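Local coordinates for toxin-like protein (Paenibacillus larvae subsp. larvae BRL-230010, PDB 5DZQ), which probably transfers ADP-ribose from NAD+ to a protein target, as a C3-like mono-ADP-ribosyltransferase toxin of a bee-pathogenic bacterium, at residues 34-37 with 38-42; 53-56 with 57-61; 142-145 with 146-150. All blocks are in the same frame, centred on the assembly; numbering follows the deposited sequence.

Contact 1: 34-37 with 38-42; sequences KKLR and ANEKE
Arg37 and Lys41 are joined by the first full turn of helix 38-49: the chain is extended at Arg37 (psi 162°) and then winds up, so that Arg37 O accepts Lys41 N at 3.1 Å and, more weakly, Glu40 N. As the N-cap residue, Arg37 also offers its own backbone N, and the side chain of Glu40 reaches back to take it. Arg37 N meets Glu40 OE1 at 2.9 Å in a nearly straight bond, using the anti side of the carboxylate. The same oxygen has a salt-bridge partner in Lys84, which would probably stabilise the negative charge there. The arginine chain bends at chi3 (56°), so that Arg37 NE donates to Asn39 OD1 at 3.3 Å, in the plane of that carbonyl; the oxygen sits at the edge of the guanidinium, while the amide is turned steeply against it. On another flank, Leu36 CB lies 3.7 Å from Lys41 CG, hydrocarbon against hydrocarbon, and Leu36 also packs on Ala81 of helix 69-83. The bond from Glu40 to the N-cap NH is one half of a capping box, and the Leu36-Lys41 pair sits where a hydrophobic staple would, with aliphatic Lys41 carbons standing in for an apolar residue: features of helix N-termini.

Contact 2: 53-56 with 57-61; sequences PFNT and YLRAN
With its CG placed beside the backbone N (chi1 -72°) and its chain extended from CG to NE, Arg59 runs back along helix 51-60 and lays its guanidinium across Asn55, one turn earlier. Asn55 CB is 3.3 Å above the guanidinium plane of Arg59, displaced toward the rim. The Asn55 amide is inclined by 56° to that plane, so the two flat groups do not stack. Nearer the backbone, Arg59 CG comes within 3.3 Å of Asn55 O, the carbonyl that also receives Arg59 N at 2.9 Å. The polar ends are engaged by other parts of the fold: Arg59 forms a salt bridge with Glu135, while the amide of Asn55 is bonded on both sides, to Tyr138 N and Tyr47 OH, which fixes its rotation. Leu58 tucks CG 3.4 Å from Phe54 O. Tyr57 swings its ring the other way from Arg59, and both it and Leu58 pack on Ile75 of helix 69-83, where Tyr57 OH bonds to Asp72. Pro53 O takes Tyr57 N at 3.3 Å and also accepts a bond from Asn108 of the second subunit. The whole is regular alpha-helical i to i+4 hydrogen bonding, with side chains packed one turn apart, in the N-terminal helical part of the ADP-ribosyltransferase fold.

Contact 3: 142-145 with 146-150; sequences SIVS and NQQFA
Val144 and Gln148 cross obliquely at the base of a surface turn that follows strand 139-142, probably the counterpart of the phosphate-nicotinamide loop of C3-like ADP-ribosyltransferases. Ser142, at the end of that strand, closes a Ser-Thr-Ser sequence consistent with the family's conserved motif. The valine stands with CG1 anti to the backbone N (chi1 171°), which leaves its other branch to meet the glutamine: Val144 CG2 is 3.8 Å from Gln148 CB and 4.0 Å from Gln148 CG. Both branches also touch backbone: Val144 CG1 lies 3.7 Å from Gln147 O, and CG2 only slightly farther away. Only van der Waals contact joins the two side chains, and both also rest on Tyr94 of strand 91-97, which gives this otherwise exposed turn a footing on the main sheet.

At the crest the side chains are polar. Asn146 turns CG in between its own N and C (chi1 62°), and the amide of the next residue swings round to it. Gln147 NE2 donates to Asn146 OD1 at 3.3 Å, approaching tilted from the carbonyl plane in a rather bent bond. Beyond the turn, Phe149 makes a cation-pi contact with Lys176, while Tyr94 OH receives its backbone N.

No direct hydrogen bond spans the turn; water does the bridging. One molecule takes Ile143 O as acceptor and adds a weak bond to Gln147 O. A second holds the arms together more firmly, accepting from Ser145 N at 2.7 Å and donating to Gln147 O, likewise at 2.7 Å.

How the contacts relate
The three contacts follow in series along the chain and illustrate local order at different points of one fold. Contact 1 joins helix 29-35 to helix 38-49; contact 2 lies within the next helix, 51-60. Their centres are about 23 Å apart and their nearest atoms about 8 Å; both place side chains on helix 69-83, which ties these N-terminal helices together. Contact 3 comes much later, in the loop between strands 139-142 and 154-160, its centre about 28 Å from that of contact 1 and about 26 Å from that of contact 2, on the opposite side of the chain's centre from the latter. The helical contacts thus lie away from the loop that probably takes part in NAD+ binding.

Contact 1: 34-37 with 38-42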
ATOM      1  N   LYS B  34      -1.405  25.290 -10.363  1.00 50.55           N
ATOM      2  CA  LYS B  34      -1.450  26.350 -11.370  1.00 56.53           C
ATOM      3  C   LYS B  34      -0.193  26.363 -12.232  1.00 55.54           C
ATOM      4  O   LYS B  34      -0.212  26.838 -13.367  1.00 55.60           O
ATOM      5  CB  LYS B  34      -1.646  27.719 -10.713  1.00 67.45           C
ATOM      6  CG  LYS B  34      -3.012  27.907 -10.070  1.00 73.10           C
ATOM      7  CD  LYS B  34      -3.192  29.325  -9.533  1.00 77.58           C
ATOM      8  CE  LYS B  34      -4.117  29.356  -8.313  1.00 77.40           C
ATOM      9  NZ  LYS B  34      -5.501  28.910  -8.630  1.00 77.89           N
ATOM     10  N   LYS B  35       0.898  25.826 -11.697  1.00 55.51           N
ATOM     11  CA  LYS B  35       2.158  25.777 -12.431  1.00 50.54           C
ATOM     12  C   LYS B  35       2.255  24.566 -13.350  1.00 46.07           C
ATOM     13  O   LYS B  35       3.124  24.512 -14.215  1.00 49.64           O
ATOM     14  CB  LYS B  35       3.345  25.772 -11.459  1.00 58.57           C
ATOM     15  CG  LYS B  35       3.655  27.123 -10.816  1.00 66.69           C
ATOM     16  CD  LYS B  35       5.054  27.127 -10.208  1.00 71.56           C
ATOM     17  CE  LYS B  35       5.495  28.525  -9.791  1.00 81.55           C
ATOM     18  NZ  LYS B  35       4.921  28.964  -8.483  1.00 86.96           N
ATOM     19  N   LEU B  36       1.384  23.580 -13.157  1.00 42.20           N
ATOM     20  CA  LEU B  36       1.499  22.342 -13.920  1.00 39.69           C
ATOM     21  C   LEU B  36       0.744  22.376 -15.244  1.00 43.30           C
ATOM     22  O   LEU B  36      -0.310  23.005 -15.370  1.00 46.81           O
ATOM     23  CB  LEU B  36       1.003  21.160 -13.092  1.00 39.27           C
ATOM     24  CG  LEU B  36       1.773  20.863 -11.809  1.00 41.96           C
ATOM     25  CD1 LEU B  36       1.139  19.682 -11.084  1.00 36.61           C
ATOM     26  CD2 LEU B  36       3.235  20.585 -12.129  1.00 44.29           C
ATOM     27  N   ARG B  37       1.304  21.691 -16.231  1.00 42.20           N
ATOM     28  CA  ARG B  37       0.608  21.422 -17.477  1.00 44.54           C
ATOM     29  C   ARG B  37      -0.483  20.383 -17.224  1.00 45.31           C
ATOM     30  O   ARG B  37      -0.445  19.679 -16.216  1.00 39.20           O
ATOM     31  CB  ARG B  37       1.589  20.930 -18.538  1.00 43.09           C
ATOM     32  CG  ARG B  37       2.652  21.959 -18.909  1.00 53.05           C
ATOM     33  CD  ARG B  37       3.827  21.296 -19.618  1.00 63.32           C
ATOM     34  NE  ARG B  37       3.410  20.555 -20.807  1.00 71.46           N
ATOM     35  CZ  ARG B  37       3.382  21.062 -22.038  1.00 74.78           C
ATOM     36  NH1 ARG B  37       3.747  22.319 -22.248  1.00 76.17           N
ATOM     37  NH2 ARG B  37       2.991  20.312 -23.059  1.00 72.88           N
ATOM     38  N   ALA B  38      -1.444  20.280 -18.133  1.00 51.71           N
ATOM     39  CA  ALA B  38      -2.535  19.325 -17.962  1.00 50.64           C
ATOM     40  C   ALA B  38      -2.021  17.886 -17.847  1.00 46.03           C
ATOM     41  O   ALA B  38      -2.539  17.105 -17.049  1.00 41.10           O
ATOM     42  CB  ALA B  38      -3.528  19.444 -19.111  1.00 51.09           C
ATOM     43  N   ASN B  39      -0.999  17.541 -18.630  1.00 41.91           N
ATOM     44  CA  ASN B  39      -0.482  16.172 -18.634  1.00 44.21           C
ATOM     45  C   ASN B  39       0.300  15.869 -17.360  1.00 45.12           C
ATOM     46  O   ASN B  39       0.352  14.722 -16.920  1.00 36.52           O
ATOM     47  CB  ASN B  39       0.400  15.917 -19.862  1.00 45.20           C
ATOM     48  CG  ASN B  39       1.752  16.621 -19.773  1.00 52.01           C
ATOM     49  OD1 ASN B  39       1.839  17.839 -19.932  1.00 48.41           O
ATOM     50  ND2 ASN B  39       2.809  15.853 -19.527  1.00 45.04           N
ATOM     51  N   GLU B  40       0.893  16.904 -16.772  1.00 42.74           N
ATOM     52  CA  GLU B  40       1.653  16.778 -15.531  1.00 38.00           C
ATOM     53  C   GLU B  40       0.726  16.515 -14.357  1.00 35.34           C
ATOM     54  O   GLU B  40       1.040  15.691 -13.483  1.00 34.35           O
ATOM     55  CB  GLU B  40       2.495  18.044 -15.276  1.00 38.79           C
ATOM     56  CG  GLU B  40       3.774  18.120 -16.117  1.00 36.11           C
ATOM     57  CD  GLU B  40       4.530  19.437 -15.960  1.00 41.07           C
ATOM     58  OE1 GLU B  40       3.889  20.490 -15.753  1.00 43.28           O
ATOM     59  OE2 GLU B  40       5.773  19.422 -16.064  1.00 46.04           O
ATOM     60  N   LYS B  41      -0.417  17.198 -14.333  1.00 35.22           N
ATOM     61  CA  LYS B  41      -1.411  16.962 -13.283  1.00 38.67           C
ATOM     62  C   LYS B  41      -1.934  15.531 -13.346  1.00 37.97           C
ATOM     63  O   LYS B  41      -2.096  14.883 -12.319  1.00 36.55           O
ATOM     64  CB  LYS B  41      -2.598  17.924 -13.392  1.00 37.71           C
ATOM     65  CG  LYS B  41      -2.270  19.411 -13.335  1.00 48.31           C
ATOM     66  CD  LYS B  41      -3.535  20.238 -13.596  1.00 51.98           C
ATOM     67  CE  LYS B  41      -3.221  21.704 -13.873  1.00 65.13           C
ATOM     68  NZ  LYS B  41      -4.460  22.532 -14.017  1.00 72.45           N
ATOM     69  N   GLU B  42      -2.237  15.066 -14.559  1.00 35.98           N
ATOM     70  CA  GLU B  42      -2.709  13.703 -14.772  1.00 34.21           C
ATOM     71  C   GLU B  42      -1.683  12.698 -14.272  1.00 35.70           C
ATOM     72  O   GLU B  42      -2.015  11.713 -13.597  1.00 32.65           O
ATOM     73  CB  GLU B  42      -2.992  13.450 -16.258  1.00 39.24           C
ATOM     74  CG  GLU B  42      -4.242  14.141 -16.780  1.00 46.32           C
ATOM     75  CD  GLU B  42      -4.384  14.023 -18.288  1.00 54.00           C
ATOM     76  OE1 GLU B  42      -3.430  13.545 -18.946  1.00 55.27           O
ATOM     77  OE2 GLU B  42      -5.446  14.418 -18.813  1.00 54.18           O
TER

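Contact 2: 53-56 with 57-61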
ATOM      1  N   PRO B  53       4.016   0.294  -8.215  1.00 31.52           N
ATOM      2  CA  PRO B  53       4.813  -0.133  -9.375  1.00 30.51           C
ATOM      3  C   PRO B  53       5.920   0.849  -9.797  1.00 31.88           C
ATOM      4  O   PRO B  53       6.972   0.397 -10.250  1.00 31.49           O
ATOM      5  CB  PRO B  53       3.772  -0.250 -10.501  1.00 35.76           C
ATOM      6  CG  PRO B  53       2.475  -0.333  -9.817  1.00 34.40           C
ATOM      7  CD  PRO B  53       2.583   0.387  -8.540  1.00 33.15           C
ATOM      8  N   PHE B  54       5.673   2.152  -9.682  1.00 31.50           N
ATOM      9  CA  PHE B  54       6.717   3.154  -9.894  1.00 31.07           C
ATOM     10  C   PHE B  54       7.875   2.933  -8.917  1.00 33.45           C
ATOM     11  O   PHE B  54       9.046   2.896  -9.294  1.00 27.63           O
ATOM     12  CB  PHE B  54       6.189   4.579  -9.685  1.00 32.10           C
ATOM     13  CG  PHE B  54       5.310   5.088 -10.792  1.00 34.30           C
ATOM     14  CD1 PHE B  54       3.935   4.882 -10.754  1.00 30.04           C
ATOM     15  CD2 PHE B  54       5.853   5.797 -11.849  1.00 39.31           C
ATOM     16  CE1 PHE B  54       3.106   5.362 -11.767  1.00 31.73           C
ATOM     17  CE2 PHE B  54       5.034   6.276 -12.874  1.00 46.68           C
ATOM     18  CZ  PHE B  54       3.661   6.063 -12.825  1.00 38.39           C
ATOM     19  N   ASN B  55       7.542   2.833  -7.643  1.00 27.33           N
ATOM     20  CA  ASN B  55       8.587   2.774  -6.626  1.00 27.05           C
ATOM     21  C   ASN B  55       9.331   1.450  -6.570  1.00 32.15           C
ATOM     22  O   ASN B  55      10.523   1.426  -6.259  1.00 33.68           O
ATOM     23  CB  ASN B  55       7.996   3.111  -5.265  1.00 29.84           C
ATOM     24  CG  ASN B  55       7.509   4.549  -5.192  1.00 31.47           C
ATOM     25  OD1 ASN B  55       8.006   5.412  -5.903  1.00 30.63           O
ATOM     26  ND2 ASN B  55       6.531   4.806  -4.341  1.00 30.04           N
ATOM     27  N   THR B  56       8.662   0.338  -6.872  1.00 29.26           N
ATOM     28  CA  THR B  56       9.382  -0.923  -6.876  1.00 31.34           C
ATOM     29  C   THR B  56      10.362  -0.925  -8.066  1.00 34.68           C
ATOM     30  O   THR B  56      11.476  -1.435  -7.958  1.00 35.73           O
ATOM     31  CB  THR B  56       8.420  -2.144  -6.924  1.00 33.65           C
ATOM     32  OG1 THR B  56       7.558  -2.036  -8.057  1.00 40.18           O
ATOM     33  CG2 THR B  56       7.571  -2.185  -5.679  1.00 37.05           C
ATOM     34  N   TYR B  57       9.972  -0.324  -9.187  1.00 31.58           N
ATOM     35  CA  TYR B  57      10.891  -0.186 -10.327  1.00 32.94           C
ATOM     36  C   TYR B  57      12.130   0.641  -9.950  1.00 30.22           C
ATOM     37  O   TYR B  57      13.271   0.278 -10.261  1.00 33.27           O
ATOM     38  CB  TYR B  57      10.194   0.465 -11.528  1.00 29.55           C
ATOM     39  CG  TYR B  57      11.137   0.854 -12.679  1.00 34.27           C
ATOM     40  CD1 TYR B  57      11.689  -0.108 -13.512  1.00 37.95           C
ATOM     41  CD2 TYR B  57      11.463   2.188 -12.926  1.00 37.98           C
ATOM     42  CE1 TYR B  57      12.545   0.243 -14.570  1.00 41.13           C
ATOM     43  CE2 TYR B  57      12.316   2.551 -13.970  1.00 38.55           C
ATOM     44  CZ  TYR B  57      12.855   1.577 -14.789  1.00 34.80           C
ATOM     45  OH  TYR B  57      13.707   1.933 -15.828  1.00 36.61           O
ATOM     46  N   LEU B  58      11.900   1.762  -9.285  1.00 29.12           N
ATOM     47  CA  LEU B  58      12.995   2.660  -8.920  1.00 29.45           C
ATOM     48  C   LEU B  58      13.933   2.000  -7.904  1.00 35.69           C
ATOM     49  O   LEU B  58      15.165   2.093  -8.014  1.00 32.82           O
ATOM     50  CB  LEU B  58      12.426   3.972  -8.367  1.00 29.47           C
ATOM     51  CG  LEU B  58      11.786   4.871  -9.429  1.00 31.81           C
ATOM     52  CD1 LEU B  58      11.057   6.018  -8.783  1.00 29.07           C
ATOM     53  CD2 LEU B  58      12.863   5.413 -10.384  1.00 36.61           C
ATOM     54  N   ARG B  59      13.353   1.316  -6.923  1.00 29.96           N
ATOM     55  CA  ARG B  59      14.142   0.651  -5.890  1.00 35.50           C
ATOM     56  C   ARG B  59      14.925  -0.527  -6.455  1.00 37.97           C
ATOM     57  O   ARG B  59      16.053  -0.775  -6.047  1.00 39.86           O
ATOM     58  CB  ARG B  59      13.247   0.175  -4.738  1.00 34.35           C
ATOM     59  CG  ARG B  59      12.727   1.306  -3.862  1.00 35.08           C
ATOM     60  CD  ARG B  59      11.897   0.780  -2.720  1.00 42.61           C
ATOM     61  NE  ARG B  59      11.029   1.819  -2.190  1.00 50.37           N
ATOM     62  CZ  ARG B  59       9.702   1.766  -2.222  1.00 59.51           C
ATOM     63  NH1 ARG B  59       9.097   0.704  -2.741  1.00 60.55           N
ATOM     64  NH2 ARG B  59       8.981   2.764  -1.720  1.00 59.96           N
ATOM     65  N   ALA B  60      14.344  -1.238  -7.419  1.00 37.18           N
ATOM     66  CA  ALA B  60      15.000  -2.414  -7.963  1.00 41.62           C
ATOM     67  C   ALA B  60      16.325  -2.022  -8.612  1.00 46.11           C
ATOM     68  O   ALA B  60      17.293  -2.774  -8.568  1.00 42.09           O
ATOM     69  CB  ALA B  60      14.103  -3.111  -8.965  1.00 42.78           C
ATOM     70  N   ASN B  61      16.365  -0.827  -9.189  1.00 37.45           N
ATOM     71  CA  ASN B  61      17.532  -0.389  -9.943  1.00 40.39           C
ATOM     72  C   ASN B  61      18.315   0.719  -9.240  1.00 37.79           C
ATOM     73  O   ASN B  61      19.134   1.413  -9.863  1.00 40.40           O
ATOM     74  CB  ASN B  61      17.091   0.064 -11.329  1.00 45.92           C
ATOM     75  CG  ASN B  61      16.364  -1.030 -12.083  1.00 50.58           C
ATOM     76  OD1 ASN B  61      16.944  -2.082 -12.364  1.00 43.39           O
ATOM     77  ND2 ASN B  61      15.090  -0.793 -12.416  1.00 38.89           N
TER

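Contact 3: 142-145 with 146-150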
ATOM      1  N   SER B 142       2.746  11.705   5.156  1.00 31.86           N
ATOM      2  CA  SER B 142       1.480  12.189   5.691  1.00 33.89           C
ATOM      3  C   SER B 142       1.728  13.394   6.592  1.00 35.00           C
ATOM      4  O   SER B 142       2.829  13.580   7.114  1.00 30.69           O
ATOM      5  CB  SER B 142       0.746  11.087   6.463  1.00 37.88           C
ATOM      6  OG  SER B 142       0.585   9.913   5.682  1.00 37.39           O
ATOM      7  N   ILE B 143       0.690  14.201   6.754  1.00 31.92           N
ATOM      8  CA  ILE B 143       0.735  15.426   7.535  1.00 35.53           C
ATOM      9  C   ILE B 143      -0.176  15.275   8.748  1.00 33.53           C
ATOM     10  O   ILE B 143      -1.330  14.879   8.601  1.00 32.76           O
ATOM     11  CB  ILE B 143       0.264  16.639   6.703  1.00 40.78           C
ATOM     12  CG1 ILE B 143       1.145  16.823   5.464  1.00 49.23           C
ATOM     13  CG2 ILE B 143       0.250  17.896   7.540  1.00 44.92           C
ATOM     14  CD1 ILE B 143       0.344  17.185   4.227  1.00 50.37           C
ATOM     15  N   VAL B 144       0.322  15.584   9.937  1.00 29.16           N
ATOM     16  CA  VAL B 144      -0.541  15.524  11.125  1.00 29.20           C
ATOM     17  C   VAL B 144      -1.529  16.680  11.134  1.00 33.27           C
ATOM     18  O   VAL B 144      -1.139  17.844  11.064  1.00 37.23           O
ATOM     19  CB  VAL B 144       0.278  15.544  12.436  1.00 32.53           C
ATOM     20  CG1 VAL B 144      -0.651  15.698  13.653  1.00 36.08           C
ATOM     21  CG2 VAL B 144       1.101  14.271  12.560  1.00 31.34           C
ATOM     22  N   SER B 145      -2.813  16.355  11.200  1.00 35.48           N
ATOM     23  CA  SER B 145      -3.814  17.349  11.532  1.00 44.43           C
ATOM     24  C   SER B 145      -4.125  17.210  13.020  1.00 38.04           C
ATOM     25  O   SER B 145      -3.454  17.806  13.861  1.00 34.94           O
ATOM     26  CB  SER B 145      -5.072  17.180  10.687  1.00 54.77           C
ATOM     27  OG  SER B 145      -5.922  18.300  10.848  1.00 65.45           O
ATOM     28  N   ASN B 146      -5.133  16.415  13.352  1.00 32.67           N
ATOM     29  CA  ASN B 146      -5.404  16.136  14.755  1.00 31.90           C
ATOM     30  C   ASN B 146      -4.898  14.745  15.133  1.00 28.45           C
ATOM     31  O   ASN B 146      -4.933  14.374  16.304  1.00 29.18           O
ATOM     32  CB  ASN B 146      -6.902  16.250  15.053  1.00 30.69           C
ATOM     33  CG  ASN B 146      -7.721  15.243  14.269  1.00 39.17           C
ATOM     34  OD1 ASN B 146      -7.301  14.783  13.207  1.00 43.63           O
ATOM     35  ND2 ASN B 146      -8.896  14.890  14.791  1.00 44.13           N
ATOM     36  N   GLN B 147      -4.428  13.982  14.140  1.00 26.45           N
ATOM     37  CA  GLN B 147      -4.017  12.589  14.359  1.00 29.11           C
ATOM     38  C   GLN B 147      -2.744  12.215  13.634  1.00 32.20           C
ATOM     39  O   GLN B 147      -2.485  12.713  12.537  1.00 32.59           O
ATOM     40  CB  GLN B 147      -5.098  11.608  13.897  1.00 33.24           C
ATOM     41  CG  GLN B 147      -6.466  11.873  14.422  1.00 42.47           C
ATOM     42  CD  GLN B 147      -7.520  11.081  13.670  1.00 45.95           C
ATOM     43  OE1 GLN B 147      -7.885   9.985  14.076  1.00 41.46           O
ATOM     44  NE2 GLN B 147      -8.007  11.635  12.567  1.00 45.17           N
ATOM     45  N   GLN B 148      -1.963  11.332  14.253  1.00 25.44           N
ATOM     46  CA  GLN B 148      -0.825  10.686  13.590  1.00 24.45           C
ATOM     47  C   GLN B 148      -1.074   9.185  13.575  1.00 28.15           C
ATOM     48  O   GLN B 148      -1.206   8.571  14.630  1.00 26.52           O
ATOM     49  CB  GLN B 148       0.482  11.010  14.314  1.00 30.42           C
ATOM     50  CG  GLN B 148       1.759  10.510  13.598  1.00 26.18           C
ATOM     51  CD  GLN B 148       3.021  10.882  14.363  1.00 31.40           C
ATOM     52  OE1 GLN B 148       3.865  11.658  13.893  1.00 32.89           O
ATOM     53  NE2 GLN B 148       3.157  10.325  15.547  1.00 27.97           N
ATOM     54  N   PHE B 149      -1.152   8.588  12.392  1.00 25.18           N
ATOM     55  CA  PHE B 149      -1.504   7.171  12.300  1.00 28.65           C
ATOM     56  C   PHE B 149      -0.226   6.349  12.331  1.00 33.04           C
ATOM     57  O   PHE B 149       0.479   6.223  11.330  1.00 33.56           O
ATOM     58  CB  PHE B 149      -2.326   6.894  11.035  1.00 33.27           C
ATOM     59  CG  PHE B 149      -3.664   7.578  11.037  1.00 36.35           C
ATOM     60  CD1 PHE B 149      -4.718   7.063  11.780  1.00 38.54           C
ATOM     61  CD2 PHE B 149      -3.855   8.755  10.336  1.00 37.31           C
ATOM     62  CE1 PHE B 149      -5.946   7.704  11.813  1.00 42.10           C
ATOM     63  CE2 PHE B 149      -5.077   9.403  10.364  1.00 44.41           C
ATOM     64  CZ  PHE B 149      -6.125   8.875  11.103  1.00 47.89           C
ATOM     65  N   ALA B 150       0.065   5.815  13.508  1.00 26.79           N
ATOM     66  CA  ALA B 150       1.349   5.199  13.803  1.00 29.88           C
ATOM     67  C   ALA B 150       1.178   3.729  14.193  1.00 29.55           C
ATOM     68  O   ALA B 150       1.835   3.240  15.107  1.00 29.95           O
ATOM     69  CB  ALA B 150       2.053   5.980  14.930  1.00 29.50           C
TER
HETATM   70  O   HOH W   1      -2.176  11.947   9.285  1.00 35.38           O
HETATM   71  O   HOH W   2      -4.247  14.053  11.067  1.00 40.88           O